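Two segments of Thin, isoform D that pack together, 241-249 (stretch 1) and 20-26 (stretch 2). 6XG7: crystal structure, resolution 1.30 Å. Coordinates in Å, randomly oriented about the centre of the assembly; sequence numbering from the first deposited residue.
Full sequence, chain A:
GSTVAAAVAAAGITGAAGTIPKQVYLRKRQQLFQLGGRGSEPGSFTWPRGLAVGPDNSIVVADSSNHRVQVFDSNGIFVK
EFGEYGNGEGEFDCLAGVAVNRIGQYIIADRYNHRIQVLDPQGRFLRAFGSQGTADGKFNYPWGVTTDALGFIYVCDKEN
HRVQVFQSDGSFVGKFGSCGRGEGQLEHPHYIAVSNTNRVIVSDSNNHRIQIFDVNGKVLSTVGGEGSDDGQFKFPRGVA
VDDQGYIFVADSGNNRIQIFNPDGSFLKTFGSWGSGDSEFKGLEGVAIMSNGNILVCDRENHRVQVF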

# COMPACT_ATOMS: atom_id res chain seq x y z
N VAL A 241 -2.32 -0.41 8.55
CA VAL A 241 -2.44 -0.35 10.00
C VAL A 241 -3.69 0.44 10.34
O VAL A 241 -3.98 1.45 9.69
CB VAL A 241 -1.15 0.25 10.61
CG1 VAL A 241 -0.98 1.73 10.24
CG2 VAL A 241 -1.12 0.05 12.11
N ASP A 242 -4.44 -0.00 11.36
CA ASP A 242 -5.60 0.74 11.82
C ASP A 242 -5.21 1.70 12.94
O ASP A 242 -4.04 1.83 13.31
CB ASP A 242 -6.78 -0.17 12.16
CG ASP A 242 -6.70 -0.80 13.53
OD1 ASP A 242 -5.75 -0.56 14.31
OD2 ASP A 242 -7.64 -1.57 13.84
N ASP A 243 -6.19 2.43 13.47
CA ASP A 243 -5.88 3.50 14.41
C ASP A 243 -5.34 3.00 15.74
O ASP A 243 -4.71 3.77 16.46
CB ASP A 243 -7.12 4.35 14.65
CG ASP A 243 -7.39 5.30 13.50
OD1 ASP A 243 -6.42 5.75 12.85
OD2 ASP A 243 -8.57 5.58 13.23
N GLN A 244 -5.56 1.74 16.09
CA GLN A 244 -5.03 1.17 17.31
C GLN A 244 -3.76 0.37 17.10
O GLN A 244 -3.18 -0.12 18.07
CB GLN A 244 -6.07 0.29 17.99
CG GLN A 244 -7.26 1.09 18.47
CD GLN A 244 -8.31 0.23 19.08
OE1 GLN A 244 -9.18 -0.30 18.39
NE2 GLN A 244 -8.24 0.04 20.39
N GLY A 245 -3.32 0.21 15.86
CA GLY A 245 -2.09 -0.49 15.59
C GLY A 245 -2.23 -1.90 15.08
O GLY A 245 -1.21 -2.55 14.88
N TYR A 246 -3.45 -2.40 14.86
CA TYR A 246 -3.60 -3.70 14.21
C TYR A 246 -2.98 -3.61 12.82
O TYR A 246 -3.10 -2.59 12.13
CB TYR A 246 -5.07 -4.11 14.11
CG TYR A 246 -5.71 -4.51 15.43
CD1 TYR A 246 -6.30 -3.57 16.25
CD2 TYR A 246 -5.73 -5.83 15.84
CE1 TYR A 246 -6.89 -3.93 17.45
CE2 TYR A 246 -6.30 -6.20 17.04
CZ TYR A 246 -6.89 -5.24 17.84
OH TYR A 246 -7.47 -5.60 19.04
N ILE A 247 -2.32 -4.68 12.40
CA ILE A 247 -1.56 -4.73 11.16
C ILE A 247 -2.19 -5.75 10.22
O ILE A 247 -2.51 -6.87 10.63
CB ILE A 247 -0.08 -5.08 11.42
CG1 ILE A 247 0.57 -4.04 12.33
CG2 ILE A 247 0.70 -5.17 10.12
CD1 ILE A 247 1.96 -4.43 12.84
N PHE A 248 -2.35 -5.35 8.96
CA PHE A 248 -2.98 -6.15 7.93
C PHE A 248 -1.96 -6.38 6.83
O PHE A 248 -1.34 -5.43 6.36
CB PHE A 248 -4.19 -5.41 7.35
CG PHE A 248 -5.18 -5.01 8.40
CD1 PHE A 248 -4.96 -3.89 9.17
CD2 PHE A 248 -6.28 -5.80 8.68
CE1 PHE A 248 -5.84 -3.53 10.15
CE2 PHE A 248 -7.16 -5.44 9.67
CZ PHE A 248 -6.93 -4.31 10.41
N VAL A 249 -1.78 -7.64 6.44
CA VAL A 249 -0.78 -7.99 5.45
C VAL A 249 -1.43 -8.77 4.33
O VAL A 249 -2.09 -9.80 4.57
CB VAL A 249 0.38 -8.82 6.06
CG1 VAL A 249 1.41 -9.14 5.00
CG2 VAL A 249 1.05 -8.07 7.20
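Stretch 2 20-26: IPKQVYL

Stretch 2 lies on stretch 1 as a short helical segment held by the backbone hydrogen bonds Val-24 N to Ile-20 O (3.0 Å), Tyr-25 N to Pro-21 O (2.8 Å) and Leu-26 N to Lys-22 O (2.9 Å). Stretch 1 makes a type I turn from Asp-242 to Gly-245 and runs on into a strand at Ile-247. The backbones stay well apart, Tyr-246 CA to Pro-21 CA being 8.8 Å, so side chains fill the space between them, and the contact buries 275 Å². Helix and strand (Ile-247 to Val-249) run in broadly the same sense: Pro-21 lies by Gln-244 and Tyr-246, while Tyr-25, further along, reaches Phe-248. Pro-21 and Tyr-25, one helical turn apart, both point toward stretch 1. Tyr-25 is the main bump: its ring enters a hollow lined by Asp-242, Tyr-246 and Phe-248. Its edge meets the face of Tyr-246 (Tyr-25 CE2 to Tyr-246 CG 3.8 Å; centroids 5.3 Å apart, planes at 67°), while its own face receives the edge of Phe-248 (Tyr-25 CZ to Phe-248 CZ 3.5 Å; planes at 84°). At the end of the hollow, Tyr-25 OH donates a short hydrogen bond to Asp-242 OD2, 2.6 Å. The other carboxylate oxygen, Asp-242 OD1, faces its own turn, accepting from Gln-244 N at 2.9 Å and Tyr-246 N at 3.0 Å, and weakly from Gly-245 N at 3.0 Å; one side chain thus braces the loop and anchors the helix. Near the start of the helix, the Pro-21 ring rests against both Gln-244 and Tyr-246, with CG 3.1 Å from Gln-244 OE1 and CB 4.2 Å from Tyr-246 CE1. The Tyr-246 ring reaches on to Lys-22, its OH 3.7 Å from Lys-22 CB. A water fills the gap beside them, 2.7 Å from Tyr-246 OH and accepting from Lys-22 N at 3.1 Å.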

# COMPACT_ATOMS: atom_id res chain seq x y z
N ILE A 20 -16.22 -3.71 18.46
CA ILE A 20 -14.88 -3.90 19.02
C ILE A 20 -13.97 -4.48 17.95
O ILE A 20 -14.24 -5.56 17.43
CB ILE A 20 -14.92 -4.82 20.26
CG1 ILE A 20 -15.88 -4.27 21.32
CG2 ILE A 20 -13.51 -4.97 20.82
CD1 ILE A 20 -15.53 -2.90 21.84
N PRO A 21 -12.89 -3.78 17.63
CA PRO A 21 -12.06 -4.20 16.48
C PRO A 21 -11.63 -5.66 16.50
O PRO A 21 -11.74 -6.32 15.46
CB PRO A 21 -10.88 -3.22 16.52
CG PRO A 21 -11.44 -2.02 17.19
CD PRO A 21 -12.39 -2.51 18.21
N LYS A 22 -11.16 -6.19 17.63
CA LYS A 22 -10.76 -7.60 17.66
C LYS A 22 -11.89 -8.51 17.18
O LYS A 22 -11.66 -9.43 16.38
CB LYS A 22 -10.34 -8.00 19.08
CG LYS A 22 -9.83 -9.42 19.18
CD LYS A 22 -9.46 -9.79 20.62
N GLN A 23 -13.11 -8.29 17.66
CA GLN A 23 -14.23 -9.14 17.25
C GLN A 23 -14.56 -8.94 15.78
O GLN A 23 -14.82 -9.90 15.05
CB GLN A 23 -15.45 -8.85 18.12
N VAL A 24 -14.57 -7.69 15.32
CA VAL A 24 -14.81 -7.41 13.91
C VAL A 24 -13.79 -8.13 13.04
O VAL A 24 -14.14 -8.71 12.00
CB VAL A 24 -14.81 -5.89 13.69
CG1 VAL A 24 -14.80 -5.55 12.22
CG2 VAL A 24 -16.01 -5.26 14.39
N TYR A 25 -12.51 -8.13 13.45
CA TYR A 25 -11.47 -8.77 12.64
C TYR A 25 -11.56 -10.29 12.72
O TYR A 25 -11.34 -10.97 11.71
CB TYR A 25 -10.08 -8.26 13.03
CG TYR A 25 -9.92 -6.75 12.84
CD1 TYR A 25 -10.58 -6.07 11.82
CD2 TYR A 25 -9.12 -5.99 13.71
CE1 TYR A 25 -10.45 -4.69 11.65
CE2 TYR A 25 -8.99 -4.62 13.55
CZ TYR A 25 -9.65 -3.98 12.52
OH TYR A 25 -9.53 -2.62 12.37
N LEU A 26 -11.91 -10.85 13.88
CA LEU A 26 -12.02 -12.31 13.97
C LEU A 26 -13.14 -12.86 13.09
O LEU A 26 -13.06 -14.03 12.68
CB LEU A 26 -12.20 -12.73 15.42
CG LEU A 26 -10.91 -12.63 16.25
CD1 LEU A 26 -11.20 -12.80 17.74
CD2 LEU A 26 -9.90 -13.66 15.80
O HOH W 1 -9.83 -4.57 19.98